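Beta-fructofuranosidase (Bifidobacterium adolescentis, PDB 6NOB) probably hydrolyses terminal beta-fructofuranoside linkages such as that of sucrose. Local coordinates at residues I7-G12 with V65-S70; L19-C24 with H44-A49; F115-A120 with P465-G470; A120-F125 with G470-P475; A291-V296 with A371-C376. One frame throughout, in Å; residues are numbered along the deposited sequence. Where two conformers were deposited one is given.

Contact 1 (I7-G12 with V65-S70); sequences ISVETG and VTVAAS
I7 and V67 face each other on neighbouring antiparallel strands as a hydrogen-bonded pair: I7 N donates to V67 O at 3.0 Å, and V67 N answers to I7 O at 2.8 Å. One further pair on, V9 N reaches V65 O at 2.9 Å, while V65 N bonds back to V9 O. Between them S8 and T66 form a non-hydrogen-bonded pair, where the strands draw in to 4.5 Å from CA to CA. Here the CA-H groups of T66 and S8 point at I7 O and V65 O. The S8 hydroxyl adds a weak bond, OG to V65 O at 3.5 Å, so that carbonyl is shared with V9 N. The pairing illustrates how an antiparallel sheet sorts its side chains: within the small N-terminal beta domain, I7, V9, V65 and V67 fall on one face and S8 and T66 on the other. On the apolar face I7 and V67 lie side by side. I7 CG1, set between the backbone N and the carbonyl carbon (chi1 65°), rests 3.9 Å from V67 CB, and V9 CG2 meets V67 CG2 at 4.2 Å. Farther out, V67 packs on L17 and L19 of the domain's second sheet. I7 touches M95, V65 continues onto V33 of strand 30-34, and the hydroxyl of T11 ties the end of strand 5-10 to P60 O and S63 N.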
# COMPACT_ATOMS: atom_id res chain seq x y z
N ILE A 7 25.84 -20.88 5.63
CA ILE A 7 24.77 -21.59 4.93
C ILE A 7 25.30 -22.12 3.60
O ILE A 7 26.36 -21.70 3.11
CB ILE A 7 23.53 -20.70 4.67
CG1 ILE A 7 23.88 -19.55 3.72
CG2 ILE A 7 22.95 -20.18 5.98
CD1 ILE A 7 22.67 -18.83 3.16
N SER A 8 24.54 -23.04 3.01
CA SER A 8 24.85 -23.61 1.70
C SER A 8 23.73 -23.25 0.73
O SER A 8 22.55 -23.31 1.07
CB SER A 8 25.00 -25.13 1.78
OG SER A 8 25.90 -25.60 0.79
N VAL A 9 24.12 -22.87 -0.49
CA VAL A 9 23.19 -22.32 -1.48
C VAL A 9 23.47 -22.94 -2.84
O VAL A 9 24.62 -22.96 -3.29
CB VAL A 9 23.31 -20.78 -1.56
CG1 VAL A 9 22.58 -20.25 -2.79
CG2 VAL A 9 22.77 -20.13 -0.30
N GLU A 10 22.43 -23.44 -3.49
CA GLU A 10 22.51 -23.93 -4.87
C GLU A 10 22.08 -22.81 -5.81
O GLU A 10 20.95 -22.31 -5.71
CB GLU A 10 21.64 -25.17 -5.06
CG GLU A 10 21.95 -26.30 -4.11
CD GLU A 10 21.05 -27.50 -4.33
OE1 GLU A 10 21.24 -28.20 -5.34
OE2 GLU A 10 20.16 -27.73 -3.48
N THR A 11 22.98 -22.42 -6.72
CA THR A 11 22.76 -21.21 -7.51
C THR A 11 21.82 -21.43 -8.68
O THR A 11 21.13 -20.50 -9.10
CB THR A 11 24.10 -20.66 -8.00
OG1 THR A 11 24.78 -21.66 -8.77
CG2 THR A 11 24.97 -20.26 -6.83
N GLY A 12 21.78 -22.64 -9.24
CA GLY A 12 20.94 -22.87 -10.40
C GLY A 12 21.39 -22.00 -11.56
O GLY A 12 22.57 -21.93 -11.90
N VAL A 65 27.43 -23.53 -3.31
CA VAL A 65 28.43 -22.67 -2.69
C VAL A 65 28.10 -22.51 -1.21
O VAL A 65 26.96 -22.69 -0.77
CB VAL A 65 28.52 -21.30 -3.37
CG1 VAL A 65 28.89 -21.45 -4.84
CG2 VAL A 65 27.21 -20.54 -3.22
N THR A 66 29.13 -22.17 -0.44
CA THR A 66 29.02 -21.95 1.00
C THR A 66 29.18 -20.47 1.28
O THR A 66 30.19 -19.87 0.91
CB THR A 66 30.07 -22.76 1.75
OG1 THR A 66 29.80 -24.16 1.61
CG2 THR A 66 30.07 -22.39 3.23
N VAL A 67 28.19 -19.87 1.94
CA VAL A 67 28.19 -18.46 2.28
C VAL A 67 28.48 -18.32 3.76
O VAL A 67 27.83 -18.96 4.59
CB VAL A 67 26.85 -17.79 1.92
CG1 VAL A 67 26.96 -16.28 2.07
CG2 VAL A 67 26.43 -18.17 0.50
N ALA A 68 29.47 -17.49 4.10
CA ALA A 68 29.94 -17.35 5.47
C ALA A 68 29.88 -15.89 5.88
O ALA A 68 30.33 -15.01 5.14
CB ALA A 68 31.37 -17.88 5.62
N ALA A 69 29.32 -15.63 7.06
CA ALA A 69 29.24 -14.30 7.63
C ALA A 69 30.02 -14.25 8.93
O ALA A 69 30.04 -15.22 9.69
CB ALA A 69 27.79 -13.89 7.89
N SER A 70 30.68 -13.12 9.18
CA SER A 70 31.39 -12.90 10.43
C SER A 70 31.42 -11.41 10.70
O SER A 70 31.77 -10.62 9.81
CB SER A 70 32.81 -13.47 10.39
OG SER A 70 33.34 -13.65 11.69

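Contact 2 (L19-C24 with H44-A49); sequences LFAERC and HTMPIA
R23 NH2 donates to water 1 at 3.1 Å, and that water in turn donates to M46 O at 2.9 Å, making a bridge between the segments. P47 O lies 3.0 Å from R23 NH2, at the edge of the guanidinium and near its plane. R23 NE bonds to E50 O, just beyond the segment, which anchors the group in place. With CG anti to the backbone N (chi1 -177°), the arginine leaves its strand extended and then bends at chi3. M46 crosses it obliquely: SD lies over one face of the guanidinium and is 3.9 Å from R23 CB. The methionine also bends at chi3 (-66°), which carries CE to A21 CB at 3.8 Å. An alanine at M46 would probably leave A21 CB and one face of the guanidinium without this cover, opening a gap beside an arginine then freer to turn. The contact lies where strand 40-45, the outermost of its sheet, runs into the loop that meets the end of strand 16-23; M46 also meets L72 of strand 72-80, and P47 leans on H53 of strand 52-58.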
# COMPACT_ATOMS: atom_id res chain seq x y z
N LEU A 19 22.67 -9.84 -0.39
CA LEU A 19 22.54 -9.96 1.06
C LEU A 19 22.42 -8.58 1.68
O LEU A 19 23.23 -7.70 1.40
CB LEU A 19 23.74 -10.71 1.66
CG LEU A 19 24.08 -12.07 1.07
CD1 LEU A 19 25.33 -12.63 1.71
CD2 LEU A 19 22.91 -13.04 1.23
N PHE A 20 21.41 -8.40 2.52
CA PHE A 20 21.21 -7.16 3.27
C PHE A 20 21.66 -7.42 4.71
O PHE A 20 20.95 -8.05 5.49
CB PHE A 20 19.75 -6.71 3.19
CG PHE A 20 19.32 -6.32 1.81
CD1 PHE A 20 18.97 -7.28 0.87
CD2 PHE A 20 19.28 -4.98 1.43
CE1 PHE A 20 18.58 -6.92 -0.40
CE2 PHE A 20 18.89 -4.62 0.16
CZ PHE A 20 18.54 -5.59 -0.76
N ALA A 21 22.85 -6.94 5.04
CA ALA A 21 23.53 -7.30 6.27
C ALA A 21 23.60 -6.12 7.24
O ALA A 21 23.70 -4.96 6.83
CB ALA A 21 24.95 -7.79 5.98
N GLU A 22 23.54 -6.45 8.53
CA GLU A 22 23.64 -5.48 9.61
C GLU A 22 24.90 -5.76 10.40
O GLU A 22 25.16 -6.91 10.77
CB GLU A 22 22.41 -5.55 10.52
CG GLU A 22 22.27 -4.39 11.49
CD GLU A 22 20.92 -4.39 12.19
OE1 GLU A 22 20.02 -5.14 11.76
OE2 GLU A 22 20.76 -3.63 13.17
N ARG A 23 25.69 -4.72 10.65
CA ARG A 23 26.89 -4.89 11.46
C ARG A 23 26.50 -5.28 12.88
O ARG A 23 25.67 -4.63 13.52
CB ARG A 23 27.70 -3.59 11.48
CG ARG A 23 29.01 -3.71 12.25
CD ARG A 23 29.76 -2.39 12.28
NE ARG A 23 30.16 -1.93 10.95
CZ ARG A 23 31.25 -2.33 10.32
NH1 ARG A 23 32.07 -3.21 10.89
NH2 ARG A 23 31.54 -1.86 9.11
N CYS A 24 27.10 -6.37 13.37
CA CYS A 24 26.82 -6.89 14.70
C CYS A 24 27.98 -6.78 15.67
O CYS A 24 27.77 -6.70 16.88
CB CYS A 24 26.39 -8.37 14.61
SG CYS A 24 25.38 -8.95 15.99
N HIS A 44 34.03 -10.19 0.62
CA HIS A 44 33.54 -8.83 0.67
C HIS A 44 33.58 -8.31 2.10
O HIS A 44 33.35 -9.05 3.05
CB HIS A 44 32.11 -8.72 0.12
CG HIS A 44 32.00 -9.01 -1.34
ND1 HIS A 44 31.50 -8.10 -2.25
CD2 HIS A 44 32.34 -10.11 -2.06
CE1 HIS A 44 31.53 -8.62 -3.46
NE2 HIS A 44 32.04 -9.84 -3.38
N THR A 45 33.87 -7.02 2.24
CA THR A 45 33.93 -6.37 3.54
C THR A 45 32.94 -5.22 3.57
O THR A 45 32.89 -4.41 2.64
CB THR A 45 35.34 -5.86 3.84
OG1 THR A 45 36.26 -6.97 3.85
CG2 THR A 45 35.38 -5.17 5.20
N MET A 46 32.15 -5.16 4.63
CA MET A 46 31.27 -4.01 4.84
C MET A 46 32.12 -2.76 5.02
O MET A 46 33.10 -2.79 5.78
CB MET A 46 30.37 -4.23 6.05
CG MET A 46 29.36 -3.13 6.29
SD MET A 46 28.19 -3.52 7.61
CE MET A 46 27.31 -4.91 6.89
N PRO A 47 31.81 -1.67 4.33
CA PRO A 47 32.59 -0.43 4.52
C PRO A 47 32.58 0.00 5.98
O PRO A 47 31.59 -0.16 6.69
CB PRO A 47 31.86 0.58 3.62
CG PRO A 47 31.20 -0.26 2.58
CD PRO A 47 30.80 -1.53 3.27
N ILE A 48 33.72 0.56 6.41
CA ILE A 48 33.94 0.82 7.84
C ILE A 48 32.83 1.69 8.41
O ILE A 48 32.31 1.41 9.50
CB ILE A 48 35.32 1.46 8.06
CG1 ILE A 48 36.38 0.78 7.19
CG2 ILE A 48 35.70 1.39 9.53
CD1 ILE A 48 37.66 1.58 7.06
N ALA A 49 32.46 2.75 7.70
CA ALA A 49 31.54 3.74 8.26
C ALA A 49 30.10 3.26 8.31
O ALA A 49 29.27 3.91 8.96
CB ALA A 49 31.63 5.03 7.46
O HOH W 1 33.91 -3.78 8.40

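Contact 3 (F115-A120 with P465-G470); sequences FGRSGA and PCLANG
R117 and L467 carry the apolar share of this contact, sliding past each other in opposite directions. L467 CD1 is 3.6 Å from R117 CG, touching the aliphatic start of the arginine, and lies 4.0 Å from F115 O. G116 gives this methyl its room. A side chain there would bring its first carbon tight against L467 CD1, and at a phi of 100° it would also press on the carbonyl O of F115.

A second kind is packing over the face of the guanidinium. R117 CG stands anti to the carbonyl carbon (chi1 -47°) and the chain bends at chi3, after which the guanidinium passes above the backbone of A468. A468 N sits 4.1 Å from the guanidinium plane, over its centre, and A468 CB comes to 3.4 Å from R117 NH1. C466 O stays farther off, 4.3 Å from R117 NH2.

The polar bonds of the guanidinium all go to partners outside the two segments. NE forms a salt bridge with E123 OE1, while NH1 and NH2 bond to P124 O and F125 O. On the backbone, R117 O accepts from R589 NE and G119 N donates to D588 OD1, both belonging to the C-terminal beta domain.

The chemistry is that of a buried cation used twice. Its N-H groups bond mainly within its own loop, which is likely to keep the charge balanced by E123 and the group from rotating, while its face and aliphatic stem are left to pack on L467 and on A468 at the start of strand 468-481.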
# COMPACT_ATOMS: atom_id res chain seq x y z
N PHE A 115 0.62 -19.80 9.52
CA PHE A 115 -0.34 -19.05 10.32
C PHE A 115 0.15 -17.62 10.51
O PHE A 115 1.32 -17.38 10.83
CB PHE A 115 -0.56 -19.74 11.66
CG PHE A 115 -1.51 -19.01 12.58
CD1 PHE A 115 -2.84 -18.84 12.23
CD2 PHE A 115 -1.08 -18.53 13.81
CE1 PHE A 115 -3.71 -18.18 13.08
CE2 PHE A 115 -1.94 -17.87 14.66
CZ PHE A 115 -3.26 -17.69 14.29
N GLY A 116 -0.75 -16.65 10.31
CA GLY A 116 -0.40 -15.25 10.34
C GLY A 116 -0.20 -14.62 8.98
O GLY A 116 -0.02 -13.39 8.91
N ARG A 117 -0.22 -15.40 7.91
CA ARG A 117 -0.09 -14.89 6.55
C ARG A 117 -1.40 -15.07 5.80
O ARG A 117 -2.18 -15.97 6.08
CB ARG A 117 1.04 -15.60 5.80
CG ARG A 117 2.34 -15.73 6.57
CD ARG A 117 3.53 -15.83 5.64
NE ARG A 117 3.74 -14.60 4.89
CZ ARG A 117 4.90 -14.21 4.38
NH1 ARG A 117 5.00 -13.07 3.71
NH2 ARG A 117 5.99 -14.96 4.55
N SER A 118 -1.63 -14.18 4.83
CA SER A 118 -2.76 -14.33 3.94
C SER A 118 -2.41 -15.29 2.80
O SER A 118 -1.24 -15.60 2.56
CB SER A 118 -3.19 -12.98 3.36
OG SER A 118 -2.22 -12.50 2.44
N GLY A 119 -3.44 -15.76 2.10
CA GLY A 119 -3.23 -16.71 1.03
C GLY A 119 -3.26 -16.12 -0.37
O GLY A 119 -2.68 -16.69 -1.29
N ALA A 120 -3.93 -14.97 -0.54
CA ALA A 120 -4.16 -14.40 -1.86
C ALA A 120 -3.81 -12.93 -1.99
O ALA A 120 -4.00 -12.36 -3.07
CB ALA A 120 -5.62 -14.61 -2.28
N PRO A 465 9.51 -14.69 13.82
CA PRO A 465 10.34 -15.04 12.66
C PRO A 465 9.50 -15.58 11.51
O PRO A 465 8.33 -15.95 11.67
CB PRO A 465 11.28 -16.12 13.20
CG PRO A 465 11.29 -15.93 14.68
CD PRO A 465 9.91 -15.45 15.02
N CYS A 466 10.12 -15.59 10.33
CA CYS A 466 9.53 -16.19 9.13
C CYS A 466 8.16 -15.59 8.83
O CYS A 466 7.20 -16.30 8.50
CB CYS A 466 9.44 -17.71 9.26
SG CYS A 466 11.01 -18.53 9.63
N LEU A 467 8.05 -14.27 8.96
CA LEU A 467 6.79 -13.57 8.78
C LEU A 467 7.05 -12.19 8.21
O LEU A 467 8.12 -11.60 8.42
CB LEU A 467 6.02 -13.45 10.09
CG LEU A 467 4.51 -13.25 9.98
CD1 LEU A 467 3.85 -14.56 9.61
CD2 LEU A 467 3.92 -12.69 11.26
N ALA A 468 6.07 -11.67 7.49
CA ALA A 468 6.10 -10.30 6.99
C ALA A 468 5.10 -9.44 7.75
O ALA A 468 4.10 -9.94 8.27
CB ALA A 468 5.80 -10.25 5.49
N ASN A 469 5.38 -8.15 7.82
CA ASN A 469 4.46 -7.16 8.36
C ASN A 469 4.03 -6.26 7.21
O ASN A 469 4.74 -5.31 6.85
CB ASN A 469 5.09 -6.36 9.49
CG ASN A 469 4.11 -5.39 10.15
OD1 ASN A 469 3.12 -4.99 9.55
ND2 ASN A 469 4.40 -5.02 11.39
N GLY A 470 2.87 -6.55 6.64
CA GLY A 470 2.34 -5.74 5.57
C GLY A 470 1.76 -6.55 4.43
O GLY A 470 2.31 -7.59 4.04

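Contact 4 (A120-F125 with G470-P475); sequences AHFEPF and GMMSLP
F122 and M472 meet in a wholly buried contact of loop on strand, where the segment leading into strand 127-138 lies against strand 468-481 close to the centre of the folded chain. One direct hydrogen bond joins the backbones: M472 N donates to F122 O at 3.1 Å, with an N-H...O angle of 158°. The same oxygen is faced by the CA-H of M471. Water 2 adds a second link, accepting from F122 N and donating to S473 O. The side chains of F122 and M472 lie side by side, CD2 to CG 4.1 Å, and both touch M129.

This is the seam of the GH32 beta-propeller: strand 468-481, in the last blade, pairs in parallel with strand 127-138 of the first, and the loop 120-125 approaches that junction. A propeller must close its ring somewhere, and this chain does so by bringing distant stretches together.

H121 is enclosed from several directions. L474 CD2 sits over the ring face, 4.3 Å from the centroid, as a CH-pi contact; M472 O lies in plane at the edge, 3.1 Å from H121 CD2; and M471 SD approaches obliquely, 3.6 Å from H121 CB. E123 runs beside M471, its CG 3.7 Å from M471 CB, and its OE2 goes on to the hydroxyl of S118.

Both ring nitrogens of H121 are held from the C-terminal beta domain. ND1 bonds to D588 OD2 and NE2 to E593 OE2, and E593 OE2 also accepts from L474 N.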
# COMPACT_ATOMS: atom_id res chain seq x y z
N ALA A 120 -3.93 -14.97 -0.54
CA ALA A 120 -4.16 -14.40 -1.86
C ALA A 120 -3.81 -12.93 -1.99
O ALA A 120 -4.00 -12.36 -3.07
CB ALA A 120 -5.62 -14.61 -2.28
N HIS A 121 -3.33 -12.28 -0.93
CA HIS A 121 -2.90 -10.90 -1.00
C HIS A 121 -1.38 -10.84 -1.12
O HIS A 121 -0.68 -11.73 -0.63
CB HIS A 121 -3.35 -10.11 0.24
CG HIS A 121 -4.84 -9.96 0.35
ND1 HIS A 121 -5.68 -11.01 0.64
CD2 HIS A 121 -5.63 -8.87 0.21
CE1 HIS A 121 -6.93 -10.58 0.67
NE2 HIS A 121 -6.93 -9.28 0.41
N PHE A 122 -0.89 -9.80 -1.78
CA PHE A 122 0.56 -9.68 -1.94
C PHE A 122 1.21 -9.35 -0.61
O PHE A 122 0.77 -8.46 0.12
CB PHE A 122 0.92 -8.60 -2.96
CG PHE A 122 2.40 -8.44 -3.14
CD1 PHE A 122 3.11 -9.29 -3.97
CD2 PHE A 122 3.10 -7.46 -2.43
CE1 PHE A 122 4.49 -9.16 -4.12
CE2 PHE A 122 4.47 -7.33 -2.57
CZ PHE A 122 5.16 -8.18 -3.42
N GLU A 123 2.28 -10.08 -0.29
CA GLU A 123 3.14 -9.83 0.85
C GLU A 123 4.57 -10.09 0.41
O GLU A 123 4.81 -10.92 -0.48
CB GLU A 123 2.80 -10.74 2.04
CG GLU A 123 1.36 -10.68 2.51
CD GLU A 123 1.06 -11.72 3.59
OE1 GLU A 123 2.01 -12.42 4.01
OE2 GLU A 123 -0.11 -11.84 4.00
N PRO A 124 5.54 -9.39 0.99
CA PRO A 124 6.95 -9.73 0.74
C PRO A 124 7.29 -11.06 1.39
O PRO A 124 6.52 -11.62 2.17
CB PRO A 124 7.72 -8.57 1.36
CG PRO A 124 6.81 -8.07 2.44
CD PRO A 124 5.41 -8.24 1.91
N PHE A 125 8.48 -11.57 1.05
CA PHE A 125 8.97 -12.80 1.66
C PHE A 125 8.91 -12.71 3.18
O PHE A 125 8.40 -13.61 3.85
CB PHE A 125 10.40 -13.09 1.20
CG PHE A 125 10.53 -13.38 -0.26
CD1 PHE A 125 9.77 -14.37 -0.86
CD2 PHE A 125 11.42 -12.66 -1.04
CE1 PHE A 125 9.89 -14.64 -2.21
CE2 PHE A 125 11.55 -12.92 -2.39
CZ PHE A 125 10.79 -13.91 -2.98
N GLY A 470 2.87 -6.55 6.64
CA GLY A 470 2.34 -5.74 5.57
C GLY A 470 1.76 -6.55 4.43
O GLY A 470 2.31 -7.59 4.04
N MET A 471 0.62 -6.11 3.91
CA MET A 471 0.05 -6.72 2.72
C MET A 471 -0.67 -5.64 1.92
O MET A 471 -1.02 -4.58 2.45
CB MET A 471 -0.91 -7.87 3.07
CG MET A 471 -2.33 -7.44 3.39
SD MET A 471 -3.43 -8.83 3.65
CE MET A 471 -2.80 -9.49 5.19
N MET A 472 -0.88 -5.92 0.64
CA MET A 472 -1.65 -5.04 -0.22
C MET A 472 -3.08 -5.54 -0.31
O MET A 472 -3.36 -6.73 -0.16
CB MET A 472 -1.04 -4.95 -1.61
CG MET A 472 0.41 -4.50 -1.61
SD MET A 472 0.61 -2.81 -1.02
CE MET A 472 2.35 -2.57 -1.34
N SER A 473 -3.99 -4.60 -0.56
CA SER A 473 -5.37 -4.94 -0.84
C SER A 473 -5.47 -5.73 -2.15
O SER A 473 -4.51 -5.84 -2.92
CB SER A 473 -6.21 -3.66 -0.92
OG SER A 473 -5.93 -2.95 -2.12
N LEU A 474 -6.64 -6.32 -2.39
CA LEU A 474 -6.85 -6.83 -3.73
C LEU A 474 -7.17 -5.67 -4.67
O LEU A 474 -7.87 -4.73 -4.27
CB LEU A 474 -7.99 -7.85 -3.74
CG LEU A 474 -7.70 -9.19 -3.04
CD1 LEU A 474 -8.96 -10.03 -2.89
CD2 LEU A 474 -6.62 -9.97 -3.79
N PRO A 475 -6.64 -5.68 -5.89
CA PRO A 475 -6.79 -4.51 -6.77
C PRO A 475 -8.25 -4.21 -7.07
O PRO A 475 -9.03 -5.09 -7.45
CB PRO A 475 -6.02 -4.91 -8.04
CG PRO A 475 -5.91 -6.41 -7.97
CD PRO A 475 -5.86 -6.76 -6.52
O HOH W 2 -2.72 -8.09 -3.38

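Contact 5 (A291-V296 with A371-C376); sequences ATNLPV and ARTYEC
N293 and T373 form the polar side-chain meeting, crossing at about a right angle. T373 OG1 stands 3.4 Å from N293 OD1, at best a weak hydrogen bond and not a settled one, since its proton has another acceptor within reach. That hydroxyl is anti to the backbone N (chi1 -169°), which turns it to strand 285-295, where T292 O lies 3.1 Å away. An alanine in place of N293 would probably leave T373 OG1 without its OD1 neighbour and open a small gap beside T373 CB.

Water supplies the clearer polar link. Water 3 lies 2.8 Å from T373 OG1, donates to Y374 O, and makes a weaker bond to A291 O. It thus sits among three oxygens of two chain segments that no direct backbone hydrogen bond joins here.

Van der Waals packing does the rest. A291 CB presses on Y374, 3.5 Å from its CB and 3.3 Å from its O. The phenol then heads elsewhere, toward P339 and L363, and its hydroxyl bonds to that of Y408. N293 CB lies 3.7 Å from R372 O.

The two segments belong to adjacent blades of the propeller, strand 285-295 to one and strand 374-375 to the next. E375 and C376 match the EC signature of GH32, whose glutamate is the acid/base catalyst in relatives. E375 forms a salt bridge with R268 and C376 N bonds to D269, residues of an RDP sequence also characteristic of the family, and a bound polyethylene glycol fragment lies about 3 Å from the E375 side chain, consistent with an active-site pocket.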
# COMPACT_ATOMS: atom_id res chain seq x y z
N ALA A 291 1.46 15.88 -1.31
CA ALA A 291 0.77 15.95 -0.03
C ALA A 291 1.55 16.86 0.92
O ALA A 291 2.72 16.62 1.19
CB ALA A 291 0.61 14.56 0.57
N THR A 292 0.88 17.90 1.42
CA THR A 292 1.49 18.82 2.37
C THR A 292 0.38 19.52 3.16
O THR A 292 -0.78 19.08 3.15
CB THR A 292 2.40 19.83 1.67
OG1 THR A 292 3.10 20.61 2.66
CG2 THR A 292 1.60 20.76 0.78
N ASN A 293 0.74 20.59 3.85
CA ASN A 293 -0.22 21.46 4.52
C ASN A 293 0.17 22.90 4.25
O ASN A 293 1.34 23.21 4.01
CB ASN A 293 -0.28 21.19 6.04
CG ASN A 293 1.09 21.19 6.69
OD1 ASN A 293 1.73 20.14 6.83
ND2 ASN A 293 1.55 22.37 7.10
N LEU A 294 -0.82 23.79 4.29
CA LEU A 294 -0.59 25.20 4.01
C LEU A 294 -1.21 26.05 5.09
O LEU A 294 -2.15 25.62 5.77
CB LEU A 294 -1.17 25.59 2.64
CG LEU A 294 -0.43 25.01 1.42
CD1 LEU A 294 -1.19 25.30 0.13
CD2 LEU A 294 0.99 25.54 1.35
N PRO A 295 -0.70 27.26 5.31
CA PRO A 295 -1.32 28.16 6.30
C PRO A 295 -2.74 28.50 5.90
O PRO A 295 -3.02 28.83 4.74
CB PRO A 295 -0.41 29.40 6.28
CG PRO A 295 0.86 28.95 5.65
CD PRO A 295 0.50 27.86 4.70
N VAL A 296 -3.65 28.44 6.87
CA VAL A 296 -5.04 28.77 6.61
C VAL A 296 -5.19 30.23 6.19
O VAL A 296 -6.19 30.60 5.57
CB VAL A 296 -5.93 28.45 7.83
CG1 VAL A 296 -5.82 26.98 8.20
CG2 VAL A 296 -5.56 29.34 9.01
N ALA A 371 -6.69 17.73 10.90
CA ALA A 371 -5.71 16.73 10.50
C ALA A 371 -4.37 17.39 10.21
O ALA A 371 -4.31 18.53 9.74
CB ALA A 371 -6.20 15.95 9.27
N ARG A 372 -3.29 16.67 10.52
CA ARG A 372 -1.95 17.26 10.40
C ARG A 372 -1.63 17.62 8.96
O ARG A 372 -1.24 18.76 8.66
CB ARG A 372 -0.90 16.31 10.95
CG ARG A 372 0.52 16.84 10.74
CD ARG A 372 1.57 15.76 10.92
NE ARG A 372 2.91 16.28 10.68
CZ ARG A 372 3.70 16.75 11.64
NH1 ARG A 372 3.28 16.76 12.90
NH2 ARG A 372 4.91 17.21 11.34
N THR A 373 -1.78 16.66 8.05
CA THR A 373 -1.34 16.83 6.67
C THR A 373 -1.88 15.66 5.85
O THR A 373 -2.43 14.70 6.39
CB THR A 373 0.19 16.91 6.58
OG1 THR A 373 0.58 17.33 5.26
CG2 THR A 373 0.82 15.55 6.88
N TYR A 374 -1.72 15.77 4.53
CA TYR A 374 -2.10 14.70 3.63
C TYR A 374 -0.99 13.67 3.53
O TYR A 374 0.18 13.95 3.81
CB TYR A 374 -2.41 15.25 2.23
CG TYR A 374 -3.85 15.63 1.98
CD1 TYR A 374 -4.87 14.70 2.17
CD2 TYR A 374 -4.18 16.90 1.54
CE1 TYR A 374 -6.19 15.05 1.93
CE2 TYR A 374 -5.50 17.25 1.29
CZ TYR A 374 -6.50 16.32 1.49
OH TYR A 374 -7.81 16.67 1.24
N GLU A 375 -1.37 12.47 3.11
CA GLU A 375 -0.43 11.44 2.71
C GLU A 375 -1.00 10.71 1.50
O GLU A 375 -2.21 10.49 1.41
CB GLU A 375 -0.13 10.45 3.84
CG GLU A 375 0.90 10.96 4.84
CD GLU A 375 1.45 9.87 5.75
OE1 GLU A 375 0.65 9.06 6.27
OE2 GLU A 375 2.69 9.82 5.94
N CYS A 376 -0.12 10.36 0.56
CA CYS A 376 -0.44 9.58 -0.63
C CYS A 376 -1.61 10.18 -1.42
O CYS A 376 -2.69 9.57 -1.47
CB CYS A 376 -0.75 8.13 -0.25
SG CYS A 376 0.63 7.32 0.61
O HOH W 3 2.40 15.72 3.79

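How the contacts relate
From the N terminus, contact 1 closes the first loop by pairing strands 5-10 and 64-70, and contact 2 is nested inside it. The two touch through V67 and L19, binding the sheets of the N-terminal domain together. Both are complete before contact 3 opens. Contacts 3 and 4 close much longer loops, of about 345 residues, and cross, their segments alternating and sharing A120 and G470; with centres 9 Å apart, they tie the entry of the propeller to its last blade and adjoin the C-terminal domain. Contact 5 is nested within both, joining two middle blades, its centre about 28 Å from that of contact 4 and 48 Å from that of contact 1.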